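Membrane-bound lytic murein transglycosylase A (Burkholderia pseudomallei, PDB 6QK4) probably cleaves the beta-1,4 linkage between N-acetylmuramic acid and N-acetylglucosamine in peptidoglycan, forming a 1,6-anhydro bond within the N-acetylmuramic acid. Local coordinates at residues 94-108 / 315-329. Numbering follows the deposited sequence.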
loop_
_atom_site.group_PDB
_atom_site.type_symbol
_atom_site.label_atom_id
_atom_site.label_comp_id
_atom_site.label_asym_id
_atom_site.label_seq_id
_atom_site.Cartn_x
_atom_site.Cartn_y
_atom_site.Cartn_z
ATOM N N ASN A 94 16.480 -16.127 -3.161
ATOM C CA ASN A 94 16.230 -16.578 -1.790
ATOM C C ASN A 94 17.419 -17.389 -1.255
ATOM O O ASN A 94 18.233 -17.921 -1.999
ATOM C CB ASN A 94 14.975 -17.449 -1.756
ATOM C CG ASN A 94 13.727 -16.652 -1.979
ATOM O OD1 ASN A 94 13.494 -15.677 -1.265
ATOM N ND2 ASN A 94 12.933 -17.038 -2.998
ATOM N N ASN A 95 17.509 -17.506 0.070
ATOM C CA ASN A 95 18.695 -18.219 0.579
ATOM C C ASN A 95 18.667 -19.711 0.242
ATOM O O ASN A 95 19.729 -20.370 0.241
ATOM C CB ASN A 95 18.824 -18.010 2.092
ATOM C CG ASN A 95 19.402 -16.622 2.431
ATOM O OD1 ASN A 95 20.378 -16.169 1.812
ATOM N ND2 ASN A 95 18.785 -15.941 3.405
ATOM N N ASP A 96 17.509 -20.250 -0.148
ATOM C CA ASP A 96 17.478 -21.632 -0.611
ATOM C C ASP A 96 17.817 -21.772 -2.111
ATOM O O ASP A 96 17.713 -22.872 -2.666
ATOM C CB ASP A 96 16.125 -22.255 -0.281
ATOM C CG ASP A 96 14.972 -21.663 -1.074
ATOM O OD1 ASP A 96 15.181 -20.844 -1.982
ATOM O OD2 ASP A 96 13.824 -22.041 -0.778
ATOM N N GLY A 97 18.242 -20.695 -2.771
ATOM C CA GLY A 97 18.595 -20.721 -4.185
ATOM C C GLY A 97 17.460 -20.411 -5.171
ATOM O O GLY A 97 17.734 -20.142 -6.354
ATOM N N THR A 98 16.214 -20.375 -4.718
ATOM C CA THR A 98 15.088 -20.175 -5.657
ATOM C C THR A 98 14.987 -18.699 -6.018
ATOM O O THR A 98 15.264 -17.826 -5.198
ATOM C CB THR A 98 13.750 -20.661 -5.094
ATOM O OG1 THR A 98 13.383 -19.982 -3.869
ATOM C CG2 THR A 98 13.735 -22.160 -4.873
ATOM N N LEU A 99 14.560 -18.416 -7.255
ATOM C CA LEU A 99 14.398 -17.019 -7.667
ATOM C C LEU A 99 12.970 -16.524 -7.520
ATOM O O LEU A 99 12.791 -15.322 -7.354
ATOM C CB LEU A 99 14.830 -16.812 -9.135
ATOM C CG LEU A 99 16.343 -17.129 -9.401
ATOM C CD1 LEU A 99 16.621 -17.026 -10.890
ATOM C CD2 LEU A 99 17.178 -16.064 -8.683
ATOM N N ASP A 100 11.976 -17.426 -7.434
ATOM C CA ASP A 100 10.581 -17.003 -7.254
ATOM C C ASP A 100 10.328 -16.471 -5.848
ATOM O O ASP A 100 10.771 -17.075 -4.838
ATOM C CB ASP A 100 9.601 -18.196 -7.447
ATOM C CG ASP A 100 9.454 -18.628 -8.888
ATOM O OD1 ASP A 100 9.658 -17.839 -9.806
ATOM O OD2 ASP A 100 9.045 -19.794 -9.063
ATOM N N GLY A 101 9.555 -15.363 -5.772
ATOM C CA GLY A 101 9.076 -14.893 -4.474
ATOM C C GLY A 101 7.742 -14.186 -4.572
ATOM O O GLY A 101 7.203 -14.008 -5.657
ATOM N N LEU A 102 7.171 -13.816 -3.435
ATOM C CA LEU A 102 5.783 -13.401 -3.398
ATOM C C LEU A 102 5.678 -11.874 -3.333
ATOM O O LEU A 102 6.384 -11.219 -2.545
ATOM C CB LEU A 102 5.065 -14.038 -2.206
ATOM C CG LEU A 102 3.640 -13.591 -1.979
ATOM C CD1 LEU A 102 2.783 -14.159 -3.093
ATOM C CD2 LEU A 102 3.147 -14.044 -0.613
ATOM N N VAL A 103 4.818 -11.311 -4.177
ATOM C CA VAL A 103 4.512 -9.864 -4.197
ATOM C C VAL A 103 3.070 -9.661 -3.744
ATOM O O VAL A 103 2.116 -10.075 -4.437
ATOM C CB VAL A 103 4.675 -9.265 -5.596
ATOM C CG1 VAL A 103 4.504 -7.703 -5.541
ATOM C CG2 VAL A 103 6.081 -9.597 -6.090
ATOM N N THR A 104 2.896 -8.984 -2.617
ATOM C CA THR A 104 1.569 -8.581 -2.187
ATOM C C THR A 104 1.425 -7.065 -2.391
ATOM O O THR A 104 2.330 -6.417 -2.908
ATOM C CB THR A 104 1.319 -9.011 -0.727
ATOM O OG1 THR A 104 2.397 -8.591 0.110
ATOM C CG2 THR A 104 1.218 -10.548 -0.636
ATOM N N GLY A 105 0.304 -6.472 -1.960
ATOM C CA GLY A 105 0.108 -5.042 -2.187
ATOM C C GLY A 105 -0.489 -4.312 -0.998
ATOM O O GLY A 105 -1.119 -4.918 -0.135
ATOM N N TYR A 106 -0.193 -3.005 -0.914
ATOM C CA TYR A 106 -0.821 -2.175 0.126
ATOM C C TYR A 106 -1.128 -0.806 -0.450
ATOM O O TYR A 106 -0.766 -0.478 -1.599
ATOM C CB TYR A 106 0.051 -2.059 1.374
ATOM C CG TYR A 106 1.367 -1.301 1.327
ATOM C CD1 TYR A 106 2.441 -1.713 0.508
ATOM C CD2 TYR A 106 1.573 -0.195 2.183
ATOM C CE1 TYR A 106 3.654 -1.012 0.580
ATOM C CE2 TYR A 106 2.772 0.456 2.279
ATOM C CZ TYR A 106 3.802 0.049 1.435
ATOM O OH TYR A 106 5.000 0.720 1.556
ATOM N N TYR A 107 -1.879 -0.022 0.328
ATOM C CA TYR A 107 -2.353 1.283 -0.128
ATOM C C TYR A 107 -2.564 2.157 1.088
ATOM O O TYR A 107 -2.467 1.691 2.243
ATOM C CB TYR A 107 -3.669 1.165 -0.937
ATOM C CG TYR A 107 -4.898 0.952 -0.083
ATOM C CD1 TYR A 107 -5.083 -0.220 0.615
ATOM C CD2 TYR A 107 -5.897 1.920 -0.040
ATOM C CE1 TYR A 107 -6.262 -0.440 1.352
ATOM C CE2 TYR A 107 -7.071 1.720 0.693
ATOM C CZ TYR A 107 -7.230 0.546 1.382
ATOM O OH TYR A 107 -8.395 0.339 2.072
ATOM N N GLU A 108 -2.836 3.429 0.822
ATOM C CA GLU A 108 -3.206 4.340 1.907
ATOM C C GLU A 108 -4.648 4.777 1.733
ATOM O O GLU A 108 -4.982 5.392 0.716
ATOM C CB GLU A 108 -2.280 5.532 1.884
ATOM C CG GLU A 108 -2.731 6.592 2.885
ATOM C CD GLU A 108 -2.142 6.378 4.255
ATOM O OE1 GLU A 108 -1.889 5.196 4.619
ATOM O OE2 GLU A 108 -1.937 7.404 4.964
ATOM N N GLY A 315 13.151 -13.346 1.644
ATOM C CA GLY A 315 14.162 -12.864 0.722
ATOM C C GLY A 315 13.508 -12.103 -0.412
ATOM O O GLY A 315 13.338 -10.871 -0.415
ATOM N N VAL A 316 13.124 -12.870 -1.426
ATOM C CA VAL A 316 12.433 -12.270 -2.570
ATOM C C VAL A 316 11.013 -12.104 -2.109
ATOM O O VAL A 316 10.177 -13.013 -2.241
ATOM C CB VAL A 316 12.521 -13.157 -3.825
ATOM C CG1 VAL A 316 11.785 -12.473 -5.054
ATOM C CG2 VAL A 316 14.026 -13.436 -4.181
ATOM N N ARG A 317 10.722 -10.945 -1.542
ATOM C CA ARG A 317 9.419 -10.696 -0.925
ATOM C C ARG A 317 9.184 -9.191 -0.976
ATOM O O ARG A 317 10.049 -8.423 -0.508
ATOM C CB ARG A 317 9.454 -11.167 0.530
ATOM C CG ARG A 317 8.111 -11.001 1.223
ATOM C CD ARG A 317 7.057 -12.023 0.642
ATOM N NE ARG A 317 5.803 -11.863 1.449
ATOM C CZ ARG A 317 4.812 -11.002 1.194
ATOM N NH1 ARG A 317 4.836 -10.248 0.131
ATOM N NH2 ARG A 317 3.776 -10.873 2.033
ATOM N N ALA A 318 8.006 -8.759 -1.438
ATOM C CA ALA A 318 7.758 -7.324 -1.447
ATOM C C ALA A 318 6.276 -7.045 -1.205
ATOM O O ALA A 318 5.395 -7.823 -1.641
ATOM C CB ALA A 318 8.226 -6.723 -2.774
ATOM N N ASP A 319 6.004 -5.883 -0.576
ATOM C CA ASP A 319 4.657 -5.291 -0.580
ATOM C C ASP A 319 4.664 -4.094 -1.545
ATOM O O ASP A 319 5.399 -3.124 -1.328
ATOM C CB ASP A 319 4.271 -4.824 0.834
ATOM C CG ASP A 319 2.857 -5.217 1.244
ATOM O OD1 ASP A 319 2.105 -5.903 0.533
ATOM O OD2 ASP A 319 2.433 -4.800 2.353
ATOM N N TYR A 320 3.882 -4.169 -2.617
ATOM C CA TYR A 320 3.881 -3.129 -3.656
ATOM C C TYR A 320 2.927 -1.994 -3.257
ATOM O O TYR A 320 1.732 -2.250 -3.028
ATOM C CB TYR A 320 3.416 -3.803 -4.953
ATOM C CG TYR A 320 3.469 -3.020 -6.221
ATOM C CD1 TYR A 320 4.681 -2.832 -6.881
ATOM C CD2 TYR A 320 2.351 -2.495 -6.772
ATOM C CE1 TYR A 320 4.727 -2.118 -8.076
ATOM C CE2 TYR A 320 2.358 -1.826 -7.993
ATOM C CZ TYR A 320 3.560 -1.630 -8.631
ATOM O OH TYR A 320 3.579 -0.933 -9.816
ATOM N N PHE A 321 3.435 -0.758 -3.182
ATOM C CA PHE A 321 2.575 0.359 -2.779
ATOM C C PHE A 321 1.777 0.833 -3.976
ATOM O O PHE A 321 2.332 1.439 -4.895
ATOM C CB PHE A 321 3.399 1.499 -2.171
ATOM C CG PHE A 321 2.570 2.662 -1.760
ATOM C CD1 PHE A 321 1.609 2.520 -0.776
ATOM C CD2 PHE A 321 2.750 3.901 -2.350
ATOM C CE1 PHE A 321 0.837 3.621 -0.384
ATOM C CE2 PHE A 321 2.013 4.993 -1.981
ATOM C CZ PHE A 321 1.058 4.870 -0.946
ATOM N N TRP A 322 0.460 0.556 -3.965
ATOM C CA TRP A 322 -0.413 0.950 -5.070
ATOM C C TRP A 322 -0.816 2.414 -5.051
ATOM O O TRP A 322 -1.191 2.930 -6.113
ATOM C CB TRP A 322 -1.671 0.047 -5.084
ATOM C CG TRP A 322 -1.424 -1.236 -5.738
ATOM C CD1 TRP A 322 -1.136 -2.434 -5.129
ATOM C CD2 TRP A 322 -1.370 -1.479 -7.146
ATOM N NE1 TRP A 322 -0.964 -3.396 -6.057
ATOM C CE2 TRP A 322 -1.086 -2.850 -7.311
ATOM C CE3 TRP A 322 -1.538 -0.677 -8.278
ATOM C CZ2 TRP A 322 -0.984 -3.453 -8.569
ATOM C CZ3 TRP A 322 -1.419 -1.276 -9.529
ATOM C CH2 TRP A 322 -1.163 -2.655 -9.658
ATOM N N GLY A 323 -0.664 3.149 -3.921
ATOM C CA GLY A 323 -1.074 4.527 -3.976
ATOM C C GLY A 323 -2.198 4.827 -2.980
ATOM O O GLY A 323 -2.392 4.076 -2.010
ATOM N N LEU A 324 -2.920 5.925 -3.211
ATOM C CA LEU A 324 -3.951 6.437 -2.310
ATOM C C LEU A 324 -5.336 6.156 -2.868
ATOM O O LEU A 324 -5.583 6.304 -4.070
ATOM C CB LEU A 324 -3.871 7.954 -2.105
ATOM C CG LEU A 324 -2.572 8.585 -1.610
ATOM C CD1 LEU A 324 -2.803 10.064 -1.301
ATOM C CD2 LEU A 324 -2.109 7.901 -0.397
ATOM N N GLY A 325 -6.267 5.807 -1.985
ATOM C CA GLY A 325 -7.662 5.733 -2.374
ATOM C C GLY A 325 -8.141 4.328 -2.704
ATOM O O GLY A 325 -7.393 3.345 -2.663
ATOM N N ASP A 326 -9.441 4.238 -3.041
ATOM C CA ASP A 326 -10.061 2.921 -3.063
ATOM C C ASP A 326 -9.758 2.109 -4.299
ATOM O O ASP A 326 -9.763 0.877 -4.226
ATOM C CB ASP A 326 -11.574 3.042 -2.851
ATOM C CG ASP A 326 -11.879 3.297 -1.394
ATOM O OD1 ASP A 326 -10.975 2.960 -0.571
ATOM O OD2 ASP A 326 -12.956 3.850 -1.071
ATOM N N ASP A 327 -9.457 2.727 -5.433
ATOM C CA ASP A 327 -9.026 1.901 -6.557
ATOM C C ASP A 327 -7.658 1.265 -6.264
ATOM O O ASP A 327 -7.436 0.066 -6.543
ATOM C CB ASP A 327 -9.002 2.765 -7.816
ATOM C CG ASP A 327 -8.514 1.998 -9.056
ATOM O OD1 ASP A 327 -9.038 0.911 -9.392
ATOM O OD2 ASP A 327 -7.600 2.508 -9.709
ATOM N N ALA A 328 -6.743 2.045 -5.674
ATOM C CA ALA A 328 -5.455 1.491 -5.224
ATOM C C ALA A 328 -5.684 0.382 -4.208
ATOM O O ALA A 328 -5.057 -0.682 -4.275
ATOM C CB ALA A 328 -4.567 2.603 -4.620
ATOM N N GLY A 329 -6.642 0.578 -3.282
ATOM C CA GLY A 329 -6.903 -0.474 -2.311
ATOM C C GLY A 329 -7.494 -1.759 -2.893
ATOM O O GLY A 329 -7.268 -2.857 -2.353
HETATM O O HOH W 1 11.747 -15.692 1.086
HETATM O O HOH W 2 10.240 -15.617 -1.002
HETATM O O HOH W 3 -10.097 2.209 2.053
#
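Thr-104 and Asp-319 meet across two parallel strands, 101-108 and 317-324. The second strand belongs to the 3D domain, which is related to double-psi beta-barrels. Thr-104 OG1 donates to Asp-319 OD1 at 2.7 Å, reaching it from above the carboxylate plane. The same hydroxyl oxygen accepts from Arg-317, whose NH1 lies 2.9 Å from Thr-104 OG1. NH2 adds a longer bond, and the oxygen sits in the guanidinium plane. With chi1 at 50°, OG1 lies between the backbone N and the carbonyl carbon, within reach of both Asp-319 and Arg-317. Leu-102 CD2 covers one guanidinium face, and Leu-102 O takes a further NH1 bond. These bonds limit rotation of the guanidinium.

Further along, the edge of Phe-321 meets the face of Tyr-106, with planes at 55°. Tyr-106 OH hydrogen-bonds Asp-307 OD2, outside the two strands. A beta bulge between Tyr-106 and Glu-108 shifts the pairing by one residue. Beyond it the N-H of Gly-325, at the helix N-cap position, hydrogen-bonds Glu-108 O. Gly-329, in the first turn of helix 326-334, puts its CA 3.3 Å from the centroid of the Tyr-107 ring, a CH-pi contact. At the other end, Asn-94 OD1 accepts a nearly straight bond from Val-316 N at 2.8 Å. Asn-94 ND2 is held by Thr-98 OG1, and one water links Asn-94 OD1 to Gly-315 N.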